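PDB 3NGF: AP endonuclease, family 2 from Brucella melitensis biovar Abortus, which probably interconverts hydroxypyruvate and its isomer in a TIM barrel that binds manganese. Local coordinates for residues F129-N132 against F133-A136; R251-T254 against E255-L258; A54-L57 against K58-L62. All coordinates share one frame; numbering follows the deposited sequence. Where two conformers were deposited one is given.

Contact 1 (F129-N132 against F133-A136)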
# COMPACT_ATOMS: atom_id res chain seq x y z
N PHE A 129 -11.90 12.66 -6.96
CA PHE A 129 -11.16 11.39 -6.97
C PHE A 129 -10.97 10.87 -8.39
O PHE A 129 -9.85 10.54 -8.79
CB PHE A 129 -11.91 10.34 -6.12
CG PHE A 129 -11.29 8.95 -6.16
CD1 PHE A 129 -10.42 8.54 -5.16
CD2 PHE A 129 -11.61 8.05 -7.15
CE1 PHE A 129 -9.88 7.27 -5.16
CE2 PHE A 129 -11.03 6.76 -7.14
CZ PHE A 129 -10.17 6.40 -6.14
N ILE A 130 -12.05 10.84 -9.17
CA ILE A 130 -12.01 10.33 -10.55
C ILE A 130 -11.07 11.18 -11.41
O ILE A 130 -10.21 10.66 -12.13
CB ILE A 130 -13.46 10.25 -11.16
CG1 ILE A 130 -14.24 9.13 -10.46
CG2 ILE A 130 -13.42 10.01 -12.66
CD1 ILE A 130 -15.71 9.15 -10.66
N GLU A 131 -11.19 12.50 -11.31
CA GLU A 131 -10.34 13.36 -12.10
C GLU A 131 -8.88 13.16 -11.74
O GLU A 131 -8.03 13.11 -12.65
CB GLU A 131 -10.67 14.84 -11.92
CG GLU A 131 -12.04 15.23 -12.47
CD GLU A 131 -12.32 14.79 -13.91
OE1 GLU A 131 -11.41 14.68 -14.76
OE2 GLU A 131 -13.53 14.59 -14.21
N ASN A 132 -8.59 13.08 -10.45
CA ASN A 132 -7.21 12.97 -9.98
C ASN A 132 -6.56 11.63 -10.34
O ASN A 132 -5.39 11.55 -10.79
CB ASN A 132 -7.09 13.27 -8.47
CG ASN A 132 -7.09 14.78 -8.17
OD1 ASN A 132 -6.60 15.60 -8.97
ND2 ASN A 132 -7.61 15.14 -6.99
N PHE A 133 -7.33 10.56 -10.16
CA PHE A 133 -6.89 9.21 -10.52
C PHE A 133 -6.72 9.08 -12.02
O PHE A 133 -5.79 8.44 -12.47
CB PHE A 133 -7.83 8.14 -9.92
CG PHE A 133 -7.33 7.61 -8.58
CD1 PHE A 133 -7.31 8.41 -7.44
CD2 PHE A 133 -6.81 6.34 -8.50
CE1 PHE A 133 -6.80 7.94 -6.24
CE2 PHE A 133 -6.32 5.86 -7.31
CZ PHE A 133 -6.30 6.65 -6.18
N ARG A 134 -7.60 9.68 -12.81
CA ARG A 134 -7.38 9.67 -14.26
C ARG A 134 -6.09 10.38 -14.67
O ARG A 134 -5.35 9.87 -15.55
CB ARG A 134 -8.56 10.28 -15.01
CG ARG A 134 -9.76 9.39 -15.07
CD ARG A 134 -10.95 10.08 -15.74
NE ARG A 134 -12.10 9.17 -15.78
CZ ARG A 134 -13.34 9.53 -16.11
NH1 ARG A 134 -13.65 10.80 -16.42
NH2 ARG A 134 -14.30 8.61 -16.11
N TYR A 135 -5.83 11.54 -14.06
CA TYR A 135 -4.60 12.30 -14.34
C TYR A 135 -3.39 11.44 -13.97
O TYR A 135 -2.46 11.28 -14.75
CB TYR A 135 -4.54 13.62 -13.57
CG TYR A 135 -3.23 14.36 -13.79
CD1 TYR A 135 -3.07 15.23 -14.88
CD2 TYR A 135 -2.16 14.17 -12.94
CE1 TYR A 135 -1.88 15.89 -15.09
CE2 TYR A 135 -0.97 14.81 -13.14
CZ TYR A 135 -0.82 15.67 -14.22
OH TYR A 135 0.39 16.30 -14.40
N ALA A 136 -3.42 10.85 -12.78
CA ALA A 136 -2.29 10.04 -12.34
C ALA A 136 -2.07 8.85 -13.28
O ALA A 136 -0.94 8.52 -13.62
CB ALA A 136 -2.53 9.55 -10.89
O HOH W 1 -11.91 13.16 -17.08
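F129 and F133, one helical turn apart, form an offset stack on the inner side of helix 122-140. Their ring centroids lie 4.1 Å apart and the planes are inclined at 18°; CZ of F129 sits over the centre of the F133 ring, whereas CD1 of F133 meets the F129 ring nearer its rim. The stack depends on unlike torsions: the F129 ring lies trans to the main-chain nitrogen (chi1 175°), while F133 takes the unusual chi1 of -94°.

R134 runs extended from CG to NE alongside the buried I130, and CG2 of I130 presses on the centre of one guanidinium face, 3.5 Å from R134 CZ. NE and NH2 are hydrogen-bonded to the carbonyl oxygens of V175 and R174, at the end of helix 165-175, and NH1 donates to a water 3.0 Å away in the guanidinium plane. The same water donates to OE1 of E131 at 2.8 Å, bridging two opposite charges that form no direct salt bridge. ND2 of N132 is likewise satisfied, by the carbonyl oxygen of A82.

The carbonyl oxygens of 129-132 accept from the N-H groups of 133-136 in four main-chain bonds, from F133 N to F129 O (2.9 Å) through A136 N to N132 O. Over about two turns, then, the helix divides its chemistry: the aromatic pair faces V147 and V149 of the barrel strand, and the arginine spends donors on the C-terminal carbonyls of helix 165-175, whose partial negative charge probably stabilises the guanidinium.

Contact 2 (R251-T254 against E255-L258)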
# COMPACT_ATOMS: atom_id res chain seq x y z
N ARG A 251 5.28 -7.37 17.49
CA ARG A 251 5.03 -7.52 18.93
C ARG A 251 6.19 -7.03 19.78
O ARG A 251 6.00 -6.31 20.77
CB ARG A 251 4.79 -8.99 19.28
CG ARG A 251 3.39 -9.51 19.04
CD ARG A 251 3.29 -10.96 19.52
NE ARG A 251 4.15 -11.83 18.74
CZ ARG A 251 3.81 -12.46 17.61
NH1 ARG A 251 2.58 -12.37 17.13
NH2 ARG A 251 4.70 -13.20 16.97
N GLY A 252 7.39 -7.46 19.42
CA GLY A 252 8.59 -7.08 20.12
C GLY A 252 9.66 -6.71 19.12
O GLY A 252 9.44 -5.90 18.23
N LYS A 253 10.84 -7.32 19.27
CA LYS A 253 11.93 -7.13 18.31
C LYS A 253 11.51 -7.70 16.96
O LYS A 253 11.00 -8.81 16.91
CB LYS A 253 13.19 -7.84 18.80
CG LYS A 253 14.38 -7.72 17.86
CD LYS A 253 15.60 -8.43 18.45
CE LYS A 253 16.83 -8.25 17.58
NZ LYS A 253 17.12 -6.80 17.40
N THR A 254 11.75 -6.96 15.88
CA THR A 254 11.29 -7.38 14.56
C THR A 254 11.71 -8.82 14.23
O THR A 254 10.85 -9.64 13.87
CB THR A 254 11.77 -6.42 13.44
OG1 THR A 254 11.30 -5.09 13.69
CG2 THR A 254 11.27 -6.87 12.10
N GLU A 255 13.00 -9.13 14.34
CA GLU A 255 13.52 -10.46 13.92
C GLU A 255 13.05 -11.60 14.82
O GLU A 255 12.96 -12.75 14.38
CB GLU A 255 15.05 -10.50 13.83
CG GLU A 255 15.69 -9.74 12.65
CD GLU A 255 16.01 -8.28 12.97
OE1 GLU A 255 15.39 -7.73 13.92
OE2 GLU A 255 16.88 -7.69 12.28
N SER A 256 12.73 -11.31 16.08
CA SER A 256 12.22 -12.33 16.97
C SER A 256 10.83 -12.82 16.58
O SER A 256 10.38 -13.89 17.03
CB SER A 256 12.18 -11.83 18.41
OG SER A 256 13.48 -11.43 18.81
N GLY A 257 10.14 -11.99 15.80
CA GLY A 257 8.80 -12.30 15.31
C GLY A 257 8.71 -13.00 13.97
O GLY A 257 7.61 -13.29 13.50
N LEU A 258 9.85 -13.30 13.34
CA LEU A 258 9.84 -13.78 11.96
C LEU A 258 9.75 -15.30 11.73
O LEU A 258 9.95 -15.76 10.61
CB LEU A 258 11.05 -13.19 11.23
CG LEU A 258 10.99 -11.69 10.96
CD1 LEU A 258 12.27 -11.21 10.29
CD2 LEU A 258 9.75 -11.31 10.11
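T254, E255 and K253 carry most of this tight turn, in the loop that follows barrel strand 243-246. T254 is the buried member, and its carbonyl oxygen accepts from G257 N at 3.1 Å, an i to i+3 bond of the 3-10 turn. That donor stands 55° out of the carbonyl plane, and the N-H points at the oxygen with an angle of 145°. CG of L258 rests against the same oxygen, 3.6 Å from T254 O. The hydroxyl of T254 turns to another part of the chain, where OG1 is hydrogen-bonded with OE1 of E22 and with the backbone N of F20.

K253 and E255 cross obliquely. The lysine chain is stretched until chi4, where a bend to 58° brings NZ to 4.0 Å from E255 OE1, a long salt bridge; the glutamate meets it by folding at chi2. The carbonyl of K253 receives weak bonds, from S256 N at 3.2 Å and from G257 N.

The chemistry is therefore uneven: one moderate backbone bond closes the turn and a buried, doubly engaged threonine hydroxyl joins it to F20 and E22, whereas the stretched ion pair on the more exposed side probably adds little.

Contact 3 (A54-L57 against K58-L62)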
# COMPACT_ATOMS: atom_id res chain seq x y z
N ALA A 54 17.81 4.53 -3.96
CA ALA A 54 18.15 3.65 -5.12
C ALA A 54 19.38 2.78 -4.80
O ALA A 54 19.41 1.56 -5.10
CB ALA A 54 18.42 4.50 -6.41
N ARG A 55 20.38 3.39 -4.18
CA ARG A 55 21.62 2.68 -3.81
C ARG A 55 21.38 1.68 -2.68
O ARG A 55 21.93 0.59 -2.68
CB ARG A 55 22.75 3.66 -3.49
CG ARG A 55 23.43 4.24 -4.74
CD ARG A 55 24.68 5.03 -4.37
NE ARG A 55 24.36 6.29 -3.67
CZ ARG A 55 24.08 7.44 -4.26
NH1 ARG A 55 23.78 8.52 -3.52
NH2 ARG A 55 24.08 7.55 -5.57
N GLU A 56 20.51 2.02 -1.74
CA GLU A 56 20.09 1.05 -0.72
C GLU A 56 19.51 -0.22 -1.35
O GLU A 56 19.85 -1.34 -0.96
CB GLU A 56 19.04 1.63 0.22
CG GLU A 56 19.46 2.71 1.18
CD GLU A 56 20.43 2.27 2.26
OE1 GLU A 56 20.70 1.04 2.43
OE2 GLU A 56 20.93 3.19 2.95
N LEU A 57 18.61 -0.04 -2.30
CA LEU A 57 17.98 -1.16 -3.01
C LEU A 57 18.99 -2.00 -3.79
O LEU A 57 18.97 -3.23 -3.71
CB LEU A 57 16.91 -0.64 -3.98
CG LEU A 57 15.71 0.06 -3.34
CD1 LEU A 57 14.86 0.75 -4.44
CD2 LEU A 57 14.86 -0.91 -2.48
N LYS A 58 19.91 -1.34 -4.49
CA LYS A 58 20.88 -2.04 -5.33
C LYS A 58 21.87 -2.80 -4.46
O LYS A 58 22.18 -3.96 -4.74
CB LYS A 58 21.60 -1.05 -6.25
CG LYS A 58 22.62 -1.66 -7.21
CD LYS A 58 23.22 -0.59 -8.12
CE LYS A 58 24.26 -1.13 -9.07
NZ LYS A 58 24.91 -0.00 -9.83
N GLN A 59 22.36 -2.14 -3.41
CA GLN A 59 23.43 -2.70 -2.59
C GLN A 59 22.95 -3.91 -1.79
O GLN A 59 23.72 -4.84 -1.50
CB GLN A 59 24.02 -1.63 -1.68
CG GLN A 59 25.16 -2.14 -0.81
CD GLN A 59 25.93 -1.01 -0.13
OE1 GLN A 59 25.96 0.15 -0.60
NE2 GLN A 59 26.56 -1.35 1.02
N HIS A 60 21.67 -3.89 -1.44
CA HIS A 60 21.07 -4.94 -0.64
C HIS A 60 20.16 -5.89 -1.44
O HIS A 60 19.43 -6.70 -0.84
CB HIS A 60 20.38 -4.31 0.57
CG HIS A 60 21.32 -3.50 1.40
ND1 HIS A 60 22.40 -4.06 2.03
CD2 HIS A 60 21.39 -2.17 1.66
CE1 HIS A 60 23.09 -3.13 2.65
NE2 HIS A 60 22.50 -1.97 2.45
N ASN A 61 20.21 -5.80 -2.77
CA ASN A 61 19.45 -6.69 -3.65
C ASN A 61 17.98 -6.75 -3.31
O ASN A 61 17.44 -7.82 -2.99
CB ASN A 61 20.05 -8.08 -3.61
CG ASN A 61 21.52 -8.07 -3.88
OD1 ASN A 61 22.35 -8.28 -2.97
ND2 ASN A 61 21.88 -7.79 -5.12
N LEU A 62 17.33 -5.59 -3.35
CA LEU A 62 15.93 -5.46 -2.98
C LEU A 62 15.13 -4.79 -4.08
O LEU A 62 15.65 -3.91 -4.76
CB LEU A 62 15.79 -4.60 -1.73
CG LEU A 62 16.28 -5.17 -0.39
CD1 LEU A 62 16.30 -4.05 0.68
CD2 LEU A 62 15.40 -6.35 0.06
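L57 O is the acceptor that closes helix 50-59, taking a hydrogen bond from L62 N at 2.9 Å with an N-H...O angle of 164°. This is the long bond of a Schellman motif. N61, with positive phi (52°), is its C-prime residue, and the companion bond from N61 N to K58 O is weak at 3.3 Å. Just before, Q59 N bonds R55 O at 2.9 Å, and the bond from H60 N to E56 O is longer, 3.2 Å, as H60 leaves the helix.

E56 and H60 lie side by side, pointing the same way, with carboxylate and imidazole planes only 16° apart. OE1 of E56 comes up in the ring plane at the edge of H60, 3.4 Å from CD2, while the backbone oxygen of E56 approaches the same carbon obliquely. A bend at chi2 curls the glutamate back to reach it. NE2 of H60 is hydrogen-bonded to a glycerol, probably from the crystallisation liquor.

The apolar side follows the reversal of the chain: L57 and L62 cross at about a right angle, with CD2 of L57 3.9 Å from CB of L62. The motif leads the chain from helix 50-59 into strand 63-68. Around it, both leucines touch V40 of strand 39-41, L57 also meets F29, and E56 and H60 pack on helix 25-34.

All three contacts belong to one eight-stranded parallel barrel and come in the chain order contact 3, contact 1, contact 2. Contact 3 closes the helix between strands 39-41 and 63-68, contact 1 lies within the helix between strands 109-111 and 146-149, and contact 2 turns the loop beyond the last strand, 243-246. Contacts 1 and 2 sit on opposite sides of the chain's centre, their centres 39 Å apart; contact 3 is 32 Å from contact 1 and 23 Å from contact 2, centre to centre, and none touches another. All three are local, two in helices around the barrel and one in the loop after its last strand, while the manganese site gathers residues from separate strands and their ends.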